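Local coordinates for hypothetical protein TT1561 (Thermus thermophilus, PDB 1UF3) that is of unknown function but, as a calcium-binding member of the calcineurin-like metallophosphoesterase superfamily, is predicted to act as a phosphoesterase, at residues Arg57-Ser60 against Pro65-Tyr68; Pro107-Gly112 against Lys141-Leu146; His193-Ala198 against Arg218-Glu223. All coordinates share one frame; numbering follows the deposited sequence.

Contact 1. Residues Arg57-Ser60 against Pro65-Tyr68; sequences RILS and PTAY
The ends of Leu59 and Thr66 meet head-on, with Leu59 CD2 lying 3.8 Å from Thr66 CG2, while the same leucine approaches Tyr68 at a slant. Leu59 CD2 meets the threonine methyl, and CD1 lies between that methyl and the tyrosine ring, 3.7 Å from Tyr68 CE1 in an oblique approach. This is packing inside a beta-alpha-beta unit, where helix 49-59 returns the chain to strand 66-69 after strand 35-39.

Thr66 splits its branches by chemistry. CG2 is anti to the backbone N and points into the apolar contact, whereas OG1 (chi1 -58°) lies beside that N and bonds to Leu64 O. A water donates to Thr66 OG1 at 3.0 Å and to Leu59 O at 2.6 Å, bridging the two. Tyr68 has CG between its backbone N and carbonyl carbon (chi1 36°), which brings the CD1-CE1 bond of the ring to Leu59 CD1. The phenol oxygen is tied to Glu88, and Phe56 meets the ring with planes about 35° apart. Ser60 OG donates back to Arg57 O at 2.6 Å.

No direct hydrogen bond crosses the contact, and all three touching residues are buried. Helix and strand are therefore joined here by methyl and ring packing, and the polar link between them, at the margin of that apolar core, runs through this one water.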
ATOM      1  N   ARG A  57       5.852  25.454  -8.386  1.00 27.83           N
ATOM      2  CA  ARG A  57       4.496  24.924  -8.462  1.00 28.78           C
ATOM      3  C   ARG A  57       4.515  23.598  -9.228  1.00 27.13           C
ATOM      4  O   ARG A  57       3.847  22.626  -8.851  1.00 25.36           O
ATOM      5  CB  ARG A  57       3.587  25.927  -9.173  1.00 33.35           C
ATOM      6  CG  ARG A  57       2.148  25.489  -9.244  1.00 40.23           C
ATOM      7  CD  ARG A  57       1.247  26.410  -8.432  1.00 46.73           C
ATOM      8  NE  ARG A  57      -0.082  25.816  -8.265  1.00 52.05           N
ATOM      9  CZ  ARG A  57      -1.058  26.335  -7.526  1.00 53.69           C
ATOM     10  NH1 ARG A  57      -0.870  27.477  -6.871  1.00 53.53           N
ATOM     11  NH2 ARG A  57      -2.221  25.699  -7.432  1.00 54.66           N
ATOM     12  N   ILE A  58       5.278  23.573 -10.317  1.00 25.01           N
ATOM     13  CA  ILE A  58       5.407  22.376 -11.143  1.00 23.33           C
ATOM     14  C   ILE A  58       6.177  21.288 -10.386  1.00 22.19           C
ATOM     15  O   ILE A  58       5.779  20.137 -10.404  1.00 23.18           O
ATOM     16  CB  ILE A  58       6.134  22.712 -12.491  1.00 24.65           C
ATOM     17  CG1 ILE A  58       5.111  23.278 -13.480  1.00 25.66           C
ATOM     18  CG2 ILE A  58       6.834  21.467 -13.075  1.00 21.43           C
ATOM     19  CD1 ILE A  58       5.726  24.071 -14.620  1.00 29.15           C
ATOM     20  N   LEU A  59       7.255  21.663  -9.704  1.00 21.71           N
ATOM     21  CA  LEU A  59       8.047  20.683  -8.952  1.00 25.23           C
ATOM     22  C   LEU A  59       7.238  20.079  -7.807  1.00 25.93           C
ATOM     23  O   LEU A  59       7.374  18.894  -7.499  1.00 25.27           O
ATOM     24  CB  LEU A  59       9.291  21.337  -8.383  1.00 26.07           C
ATOM     25  CG  LEU A  59      10.586  20.537  -8.221  1.00 28.15           C
ATOM     26  CD1 LEU A  59      11.401  21.221  -7.153  1.00 27.06           C
ATOM     27  CD2 LEU A  59      10.339  19.099  -7.859  1.00 30.73           C
ATOM     28  N   SER A  60       6.381  20.906  -7.202  1.00 26.10           N
ATOM     29  CA  SER A  60       5.536  20.493  -6.076  1.00 26.35           C
ATOM     30  C   SER A  60       4.565  19.363  -6.414  1.00 26.02           C
ATOM     31  O   SER A  60       4.085  18.666  -5.516  1.00 27.00           O
ATOM     32  CB  SER A  60       4.747  21.698  -5.530  1.00 23.64           C
ATOM     33  OG  SER A  60       3.602  21.962  -6.344  1.00 23.60           O
ATOM     34  N   PRO A  65       9.999  13.522  -1.367  1.00 19.76           N
ATOM     35  CA  PRO A  65      11.054  14.303  -0.723  1.00 18.64           C
ATOM     36  C   PRO A  65      11.845  14.916  -1.879  1.00 19.03           C
ATOM     37  O   PRO A  65      12.107  14.228  -2.867  1.00 19.47           O
ATOM     38  CB  PRO A  65      11.856  13.244   0.024  1.00 17.45           C
ATOM     39  CG  PRO A  65      10.778  12.290   0.458  1.00 15.93           C
ATOM     40  CD  PRO A  65       9.921  12.160  -0.801  1.00 17.31           C
ATOM     41  N   THR A  66      12.219  16.187  -1.760  1.00 18.26           N
ATOM     42  CA  THR A  66      12.941  16.871  -2.835  1.00 18.83           C
ATOM     43  C   THR A  66      13.942  17.868  -2.276  1.00 19.00           C
ATOM     44  O   THR A  66      13.633  18.642  -1.375  1.00 21.15           O
ATOM     45  CB  THR A  66      11.945  17.604  -3.771  1.00 16.41           C
ATOM     46  OG1 THR A  66      11.023  16.650  -4.302  1.00 16.42           O
ATOM     47  CG2 THR A  66      12.660  18.292  -4.940  1.00 16.26           C
ATOM     48  N   ALA A  67      15.161  17.844  -2.802  1.00 18.47           N
ATOM     49  CA  ALA A  67      16.164  18.775  -2.327  1.00 16.71           C
ATOM     50  C   ALA A  67      16.773  19.479  -3.513  1.00 16.70           C
ATOM     51  O   ALA A  67      16.949  18.889  -4.577  1.00 15.42           O
ATOM     52  CB  ALA A  67      17.265  18.040  -1.536  1.00 17.75           C
ATOM     53  N   TYR A  68      17.128  20.738  -3.322  1.00 19.17           N
ATOM     54  CA  TYR A  68      17.728  21.489  -4.406  1.00 18.73           C
ATOM     55  C   TYR A  68      18.631  22.591  -3.896  1.00 19.73           C
ATOM     56  O   TYR A  68      18.557  22.983  -2.716  1.00 20.77           O
ATOM     57  CB  TYR A  68      16.627  22.066  -5.342  1.00 17.73           C
ATOM     58  CG  TYR A  68      15.351  22.529  -4.642  1.00 19.86           C
ATOM     59  CD1 TYR A  68      14.196  21.732  -4.639  1.00 20.62           C
ATOM     60  CD2 TYR A  68      15.317  23.733  -3.934  1.00 19.25           C
ATOM     61  CE1 TYR A  68      13.021  22.132  -3.923  1.00 20.35           C
ATOM     62  CE2 TYR A  68      14.159  24.139  -3.218  1.00 20.33           C
ATOM     63  CZ  TYR A  68      13.030  23.329  -3.215  1.00 18.99           C
ATOM     64  OH  TYR A  68      11.951  23.689  -2.432  1.00 21.25           O
TER
HETATM   65  O   HOH W   1       8.808  18.333  -5.369  1.00 23.16           O

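Contact 2. Residues Pro107-Gly112 against Lys141-Leu146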
ATOM      1  N   PRO A 107      18.698   6.439   7.508  1.00 25.46           N
ATOM      2  CA  PRO A 107      18.584   7.882   7.263  1.00 25.89           C
ATOM      3  C   PRO A 107      19.715   8.476   6.421  1.00 26.69           C
ATOM      4  O   PRO A 107      20.782   7.869   6.277  1.00 26.23           O
ATOM      5  CB  PRO A 107      18.580   8.470   8.670  1.00 24.85           C
ATOM      6  CG  PRO A 107      19.508   7.537   9.415  1.00 24.67           C
ATOM      7  CD  PRO A 107      19.166   6.162   8.879  1.00 24.91           C
ATOM      8  N   TYR A 108      19.459   9.656   5.854  1.00 23.60           N
ATOM      9  CA  TYR A 108      20.470  10.382   5.087  1.00 22.09           C
ATOM     10  C   TYR A 108      20.413  11.836   5.508  1.00 21.05           C
ATOM     11  O   TYR A 108      19.343  12.397   5.645  1.00 21.65           O
ATOM     12  CB  TYR A 108      20.233  10.274   3.580  1.00 19.06           C
ATOM     13  CG  TYR A 108      20.344   8.865   3.064  1.00 20.08           C
ATOM     14  CD1 TYR A 108      19.210   8.105   2.830  1.00 21.75           C
ATOM     15  CD2 TYR A 108      21.595   8.277   2.828  1.00 18.58           C
ATOM     16  CE1 TYR A 108      19.303   6.790   2.379  1.00 21.82           C
ATOM     17  CE2 TYR A 108      21.690   6.972   2.365  1.00 21.27           C
ATOM     18  CZ  TYR A 108      20.541   6.237   2.145  1.00 23.52           C
ATOM     19  OH  TYR A 108      20.608   4.939   1.682  1.00 24.78           O
ATOM     20  N   LEU A 109      21.577  12.422   5.742  1.00 21.28           N
ATOM     21  CA  LEU A 109      21.691  13.820   6.112  1.00 20.79           C
ATOM     22  C   LEU A 109      21.991  14.536   4.772  1.00 22.37           C
ATOM     23  O   LEU A 109      23.085  14.374   4.198  1.00 22.63           O
ATOM     24  CB  LEU A 109      22.841  13.989   7.114  1.00 18.67           C
ATOM     25  CG  LEU A 109      23.205  15.406   7.582  1.00 20.39           C
ATOM     26  CD1 LEU A 109      21.953  16.100   8.094  1.00 19.10           C
ATOM     27  CD2 LEU A 109      24.268  15.350   8.675  1.00 18.35           C
ATOM     28  N   VAL A 110      21.000  15.273   4.261  1.00 21.20           N
ATOM     29  CA  VAL A 110      21.120  15.993   2.990  1.00 19.55           C
ATOM     30  C   VAL A 110      21.486  17.457   3.205  1.00 22.42           C
ATOM     31  O   VAL A 110      20.855  18.171   3.979  1.00 21.75           O
ATOM     32  CB  VAL A 110      19.816  15.896   2.189  1.00 21.13           C
ATOM     33  CG1 VAL A 110      19.984  16.540   0.776  1.00 20.19           C
ATOM     34  CG2 VAL A 110      19.403  14.441   2.062  1.00 17.67           C
ATOM     35  N   ALA A 111      22.543  17.902   2.536  1.00 21.03           N
ATOM     36  CA  ALA A 111      22.993  19.274   2.682  1.00 20.32           C
ATOM     37  C   ALA A 111      23.623  19.766   1.386  1.00 21.78           C
ATOM     38  O   ALA A 111      23.983  18.970   0.506  1.00 20.64           O
ATOM     39  CB  ALA A 111      24.008  19.375   3.795  1.00 15.90           C
ATOM     40  N   GLY A 112      23.782  21.077   1.279  1.00 22.07           N
ATOM     41  CA  GLY A 112      24.399  21.601   0.075  1.00 22.33           C
ATOM     42  C   GLY A 112      24.933  23.012   0.158  1.00 21.41           C
ATOM     43  O   GLY A 112      24.760  23.730   1.156  1.00 19.56           O
ATOM     44  N   LYS A 141      30.679  22.851   8.078  1.00 21.02           N
ATOM     45  CA  LYS A 141      31.200  22.404   9.356  1.00 23.90           C
ATOM     46  C   LYS A 141      30.094  22.216  10.404  1.00 24.23           C
ATOM     47  O   LYS A 141      30.298  21.506  11.386  1.00 23.54           O
ATOM     48  CB  LYS A 141      32.267  23.362   9.903  1.00 24.40           C
ATOM     49  CG  LYS A 141      31.725  24.654  10.467  1.00 23.86           C
ATOM     50  CD  LYS A 141      32.765  25.341  11.314  1.00 23.55           C
ATOM     51  CE  LYS A 141      32.228  26.651  11.879  1.00 23.72           C
ATOM     52  NZ  LYS A 141      33.167  27.280  12.849  1.00 23.98           N
ATOM     53  N   ALA A 142      28.940  22.850  10.199  1.00 22.65           N
ATOM     54  CA  ALA A 142      27.820  22.706  11.145  1.00 24.08           C
ATOM     55  C   ALA A 142      27.380  21.252  11.244  1.00 23.90           C
ATOM     56  O   ALA A 142      26.859  20.834  12.250  1.00 25.99           O
ATOM     57  CB  ALA A 142      26.627  23.551  10.693  1.00 25.14           C
ATOM     58  N   LEU A 143      27.617  20.480  10.193  1.00 23.92           N
ATOM     59  CA  LEU A 143      27.194  19.094  10.161  1.00 21.92           C
ATOM     60  C   LEU A 143      27.932  18.146  11.105  1.00 23.60           C
ATOM     61  O   LEU A 143      27.403  17.077  11.441  1.00 21.43           O
ATOM     62  CB  LEU A 143      27.295  18.572   8.727  1.00 22.06           C
ATOM     63  CG  LEU A 143      26.492  19.323   7.662  1.00 21.35           C
ATOM     64  CD1 LEU A 143      26.778  18.705   6.291  1.00 20.90           C
ATOM     65  CD2 LEU A 143      24.998  19.235   7.970  1.00 19.21           C
ATOM     66  N   TRP A 144      29.143  18.523  11.521  1.00 23.26           N
ATOM     67  CA  TRP A 144      29.931  17.693  12.417  1.00 25.20           C
ATOM     68  C   TRP A 144      29.226  17.513  13.760  1.00 26.50           C
ATOM     69  O   TRP A 144      29.547  16.591  14.501  1.00 26.74           O
ATOM     70  CB  TRP A 144      31.326  18.297  12.658  1.00 24.96           C
ATOM     71  CG  TRP A 144      32.227  18.310  11.435  1.00 27.88           C
ATOM     72  CD1 TRP A 144      32.842  19.404  10.880  1.00 28.67           C
ATOM     73  CD2 TRP A 144      32.648  17.180  10.656  1.00 27.16           C
ATOM     74  NE1 TRP A 144      33.622  19.020   9.809  1.00 29.31           N
ATOM     75  CE2 TRP A 144      33.518  17.664   9.649  1.00 28.65           C
ATOM     76  CE3 TRP A 144      32.377  15.806  10.712  1.00 28.01           C
ATOM     77  CZ2 TRP A 144      34.114  16.823   8.705  1.00 29.67           C
ATOM     78  CZ3 TRP A 144      32.969  14.969   9.776  1.00 29.13           C
ATOM     79  CH2 TRP A 144      33.828  15.481   8.781  1.00 29.78           C
ATOM     80  N   GLU A 145      28.271  18.387  14.076  1.00 27.29           N
ATOM     81  CA  GLU A 145      27.552  18.273  15.342  1.00 27.85           C
ATOM     82  C   GLU A 145      26.558  17.117  15.249  1.00 27.37           C
ATOM     83  O   GLU A 145      26.154  16.553  16.261  1.00 26.43           O
ATOM     84  CB  GLU A 145      26.789  19.568  15.661  1.00 29.52           C
ATOM     85  CG  GLU A 145      27.614  20.844  15.570  1.00 33.47           C
ATOM     86  CD  GLU A 145      28.072  21.406  16.914  1.00 36.43           C
ATOM     87  OE1 GLU A 145      27.857  20.768  17.971  1.00 37.29           O
ATOM     88  OE2 GLU A 145      28.663  22.511  16.901  1.00 38.70           O
ATOM     89  N   LEU A 146      26.163  16.777  14.028  1.00 25.45           N
ATOM     90  CA  LEU A 146      25.207  15.702  13.808  1.00 26.36           C
ATOM     91  C   LEU A 146      25.981  14.394  13.645  1.00 27.30           C
ATOM     92  O   LEU A 146      26.757  14.232  12.708  1.00 27.00           O
ATOM     93  CB  LEU A 146      24.353  16.019  12.568  1.00 26.23           C
ATOM     94  CG  LEU A 146      23.758  17.439  12.602  1.00 28.03           C
ATOM     95  CD1 LEU A 146      22.744  17.620  11.489  1.00 26.67           C
ATOM     96  CD2 LEU A 146      23.089  17.688  13.965  1.00 29.29           C
TER
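Where Leu109 and Ala111 meet Leu143 and Leu146, no flat group takes part: the contact is aliphatic throughout. Trp144, in the 3-10 segment 142-145, sets out away from the strand, and its indole stacks with the ring of His179 and makes a cation-pi contact with Lys151. Two other rings, Phe101 and Phe103 of the neighbouring strand 101-104, touch Leu109 from outside the two segments.

The fold is the calcineurin-like metallophosphoesterase sandwich, and strand 108-118 is a member of its seven-stranded mixed sheet. Leu109 and Ala111, two residues apart on that strand, both point toward the 3-10 turn. Leu109 and Leu146 cross at about a right angle, with Leu109 CD1 3.8 Å from Leu146 CD1. The anti placement of Leu109 CG relative to its backbone N (chi1 176°) sends both methyls outward from the strand, and CD2 comes within 3.9 Å of that same Leu146 CD1. Leu143 straddles the pair: its CD2 is 4.0 Å from Leu109 CD2, and its CD1 is 3.8 Å from Ala111 CB.

The turn also meets a neighbouring subunit. Glu145 OE2 bonds to Thr102 of that subunit, and Leu146 packs on the Leu146 of the same copy. Within the turn, the backbones of the two leucines that touch Leu109 are linked directly, Leu146 N donating to Leu143 O at 2.9 Å.

Contact 3. Residues His193-Ala198 against Arg218-Glu223; sequences HEMLGA and RARKLE
His193 and Leu222 run antiparallel alongside one another where edge strand 221-226 of the six-stranded sheet of the metallophosphoesterase sandwich approaches strand 192-196 of the other sheet. Strand 221-226 enters through a G1 beta bulge, in which Arg220 and Lys221 both face Asp216; Arg220 has the positive phi of 52° expected at its first position.

Van der Waals contacts come first. Leu222 CD1 sits 3.6 Å from His193 CD2, and Arg220 O lies 3.8 Å from His193 CE1. Selenomethionine Met195 and Arg220 cross at about a right angle, Met195 SE to Arg220 CD at 4.0 Å, the Met195 chain being bent at both chi2 and chi3. Trp200 meets the His193 ring nearly perpendicularly and also touches Leu222 and Arg220.

Water supplies the polar links, since no direct hydrogen bond joins the segments. One water accepts from Leu222 N at 3.0 Å and makes a weak bond with His193 NE2. An alanine in place of His193 would probably remove the imidazole contact of Leu222 CD1 and the weak tie of that water to strand 192-196. A second water lies in the plane of the Arg220 guanidinium at its edge; it accepts from Arg220 NE at 3.0 Å and donates to Ala198 O at 2.6 Å.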
ATOM      1  N   HIS A 193      29.542   9.281 -13.619  1.00 23.91           N
ATOM      2  CA  HIS A 193      29.852   9.227 -12.210  1.00 23.78           C
ATOM      3  C   HIS A 193      31.175   8.547 -11.949  1.00 24.02           C
ATOM      4  O   HIS A 193      31.632   7.715 -12.738  1.00 25.71           O
ATOM      5  CB  HIS A 193      28.717   8.496 -11.481  1.00 20.62           C
ATOM      6  CG  HIS A 193      28.537   7.076 -11.917  1.00 18.51           C
ATOM      7  ND1 HIS A 193      29.036   6.008 -11.201  1.00 21.93           N
ATOM      8  CD2 HIS A 193      27.914   6.544 -12.993  1.00 19.60           C
ATOM      9  CE1 HIS A 193      28.724   4.880 -11.814  1.00 19.32           C
ATOM     10  NE2 HIS A 193      28.043   5.177 -12.908  1.00 19.74           N
ATOM     11  N   GLU A 194      31.779   8.898 -10.825  1.00 24.85           N
ATOM     12  CA  GLU A 194      33.053   8.314 -10.431  1.00 28.79           C
ATOM     13  C   GLU A 194      33.134   8.295  -8.919  1.00 28.38           C
ATOM     14  O   GLU A 194      32.339   8.941  -8.248  1.00 27.41           O
ATOM     15  CB  GLU A 194      34.203   9.171 -10.966  1.00 30.57           C
ATOM     16  CG  GLU A 194      34.335   9.173 -12.470  1.00 35.48           C
ATOM     17  CD  GLU A 194      35.260   8.069 -12.942  1.00 39.13           C
ATOM     18  OE1 GLU A 194      34.829   6.898 -12.981  1.00 39.47           O
ATOM     19  OE2 GLU A 194      36.433   8.382 -13.245  1.00 42.76           O
HETATM   20  N   MSE A 195      34.092   7.545  -8.386  1.00 27.60           N
HETATM   21  CA  MSE A 195      34.303   7.515  -6.952  1.00 27.13           C
HETATM   22  C   MSE A 195      35.446   8.486  -6.662  1.00 28.07           C
HETATM   23  O   MSE A 195      36.395   8.596  -7.446  1.00 26.41           O
HETATM   24  CB  MSE A 195      34.724   6.118  -6.479  1.00 27.10           C
HETATM   25  CG  MSE A 195      33.711   5.021  -6.732  1.00 27.15           C
HETATM   26 SE   MSE A 195      32.057   5.280  -5.720  1.00 29.03          SE
HETATM   27  CE  MSE A 195      32.777   5.591  -3.973  1.00 22.46           C
ATOM     28  N   LEU A 196      35.330   9.202  -5.547  1.00 26.89           N
ATOM     29  CA  LEU A 196      36.348  10.129  -5.078  1.00 27.72           C
ATOM     30  C   LEU A 196      36.519   9.645  -3.645  1.00 30.49           C
ATOM     31  O   LEU A 196      35.772  10.047  -2.728  1.00 29.96           O
ATOM     32  CB  LEU A 196      35.842  11.577  -5.096  1.00 26.80           C
ATOM     33  CG  LEU A 196      36.933  12.658  -4.968  1.00 29.71           C
ATOM     34  CD1 LEU A 196      36.355  14.025  -5.312  1.00 27.87           C
ATOM     35  CD2 LEU A 196      37.543  12.645  -3.549  1.00 28.04           C
ATOM     36  N   GLY A 197      37.487   8.751  -3.463  1.00 30.07           N
ATOM     37  CA  GLY A 197      37.707   8.176  -2.152  1.00 28.89           C
ATOM     38  C   GLY A 197      36.510   7.275  -1.942  1.00 27.75           C
ATOM     39  O   GLY A 197      36.132   6.520  -2.837  1.00 27.13           O
ATOM     40  N   ALA A 198      35.879   7.375  -0.780  1.00 26.76           N
ATOM     41  CA  ALA A 198      34.708   6.552  -0.504  1.00 27.23           C
ATOM     42  C   ALA A 198      33.407   7.237  -0.946  1.00 26.68           C
ATOM     43  O   ALA A 198      32.320   6.693  -0.737  1.00 27.24           O
ATOM     44  CB  ALA A 198      34.648   6.228   0.982  1.00 27.15           C
ATOM     45  N   ARG A 218      22.003   2.161  -3.171  1.00 25.07           N
ATOM     46  CA  ARG A 218      22.637   0.970  -2.635  1.00 27.14           C
ATOM     47  C   ARG A 218      23.675   0.392  -3.582  1.00 24.37           C
ATOM     48  O   ARG A 218      24.699  -0.106  -3.138  1.00 24.86           O
ATOM     49  CB  ARG A 218      21.579  -0.084  -2.303  1.00 29.39           C
ATOM     50  CG  ARG A 218      20.570   0.395  -1.267  1.00 34.60           C
ATOM     51  CD  ARG A 218      19.609  -0.727  -0.866  1.00 38.28           C
ATOM     52  NE  ARG A 218      20.224  -1.612   0.107  1.00 40.61           N
ATOM     53  CZ  ARG A 218      19.798  -2.836   0.388  1.00 41.80           C
ATOM     54  NH1 ARG A 218      18.745  -3.338  -0.234  1.00 42.11           N
ATOM     55  NH2 ARG A 218      20.436  -3.558   1.302  1.00 43.36           N
ATOM     56  N   ALA A 219      23.426   0.483  -4.881  1.00 23.58           N
ATOM     57  CA  ALA A 219      24.365  -0.057  -5.873  1.00 24.67           C
ATOM     58  C   ALA A 219      25.364   0.952  -6.439  1.00 25.63           C
ATOM     59  O   ALA A 219      26.302   0.558  -7.141  1.00 23.59           O
ATOM     60  CB  ALA A 219      23.592  -0.689  -7.028  1.00 20.08           C
ATOM     61  N   ARG A 220      25.177   2.234  -6.126  1.00 25.71           N
ATOM     62  CA  ARG A 220      26.025   3.286  -6.664  1.00 25.76           C
ATOM     63  C   ARG A 220      26.055   3.121  -8.177  1.00 26.86           C
ATOM     64  O   ARG A 220      27.112   3.194  -8.820  1.00 26.95           O
ATOM     65  CB  ARG A 220      27.437   3.212  -6.088  1.00 29.26           C
ATOM     66  CG  ARG A 220      27.457   3.465  -4.609  1.00 32.39           C
ATOM     67  CD  ARG A 220      28.849   3.587  -4.092  1.00 37.32           C
ATOM     68  NE  ARG A 220      28.820   3.910  -2.675  1.00 44.16           N
ATOM     69  CZ  ARG A 220      28.291   3.112  -1.751  1.00 46.27           C
ATOM     70  NH1 ARG A 220      27.755   1.950  -2.111  1.00 48.24           N
ATOM     71  NH2 ARG A 220      28.291   3.477  -0.478  1.00 45.93           N
ATOM     72  N   LYS A 221      24.873   2.870  -8.730  1.00 26.40           N
ATOM     73  CA  LYS A 221      24.682   2.702 -10.160  1.00 27.88           C
ATOM     74  C   LYS A 221      23.649   3.745 -10.601  1.00 28.46           C
ATOM     75  O   LYS A 221      22.792   4.135  -9.811  1.00 26.36           O
ATOM     76  CB  LYS A 221      24.137   1.311 -10.478  1.00 28.71           C
ATOM     77  CG  LYS A 221      25.132   0.178 -10.410  1.00 31.33           C
ATOM     78  CD  LYS A 221      24.464  -1.119 -10.871  1.00 33.88           C
ATOM     79  CE  LYS A 221      25.421  -2.306 -10.830  1.00 35.60           C
ATOM     80  NZ  LYS A 221      24.811  -3.529 -11.434  1.00 39.28           N
ATOM     81  N   LEU A 222      23.737   4.183 -11.855  1.00 28.40           N
ATOM     82  CA  LEU A 222      22.809   5.167 -12.406  1.00 30.80           C
ATOM     83  C   LEU A 222      22.126   4.607 -13.638  1.00 32.27           C
ATOM     84  O   LEU A 222      22.727   3.830 -14.391  1.00 30.12           O
ATOM     85  CB  LEU A 222      23.537   6.432 -12.865  1.00 32.18           C
ATOM     86  CG  LEU A 222      24.326   7.317 -11.911  1.00 35.26           C
ATOM     87  CD1 LEU A 222      24.924   8.480 -12.692  1.00 35.24           C
ATOM     88  CD2 LEU A 222      23.413   7.826 -10.822  1.00 36.33           C
ATOM     89  N   GLU A 223      20.872   5.008 -13.842  1.00 33.16           N
ATOM     90  CA  GLU A 223      20.126   4.629 -15.033  1.00 33.72           C
ATOM     91  C   GLU A 223      19.947   5.957 -15.736  1.00 34.76           C
ATOM     92  O   GLU A 223      19.665   6.965 -15.092  1.00 34.50           O
ATOM     93  CB  GLU A 223      18.783   4.011 -14.684  1.00 36.86           C
ATOM     94  CG  GLU A 223      18.910   2.530 -14.384  1.00 40.53           C
ATOM     95  CD  GLU A 223      17.641   1.926 -13.845  1.00 41.50           C
ATOM     96  OE1 GLU A 223      17.286   2.223 -12.683  1.00 42.10           O
ATOM     97  OE2 GLU A 223      17.000   1.157 -14.588  1.00 43.25           O
TER
HETATM   98  O   HOH W   2      25.782   2.846 -13.603  1.00 24.92           O
HETATM   99  O   HOH W   3      29.809   6.429  -1.304  1.00 31.80           O

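How the contacts relate
Contacts 1 and 2 are buried throughout, whereas contact 3 lies at the surface, with none of its touching residues buried, and this difference shows in the chemistry. Contact 1 combines apolar packing with one bridging water, contact 2 is purely aliphatic, and contact 3 mixes apolar and polar neighbours and uses two waters. Contacts 1 and 3 share the six-stranded sheet, through strands 66-69 and 221-226; contacts 2 and 3 share the seven-stranded one. Contact 3 therefore spans both sheets at their margin. Contacts 1 and 2 meet between the sheets, Ala67 CB lying 3.9 Å from Val110 CG1, while contact 3 touches neither: its nearest atoms are about 5 Å from contact 2 and about 14 Å from contact 1.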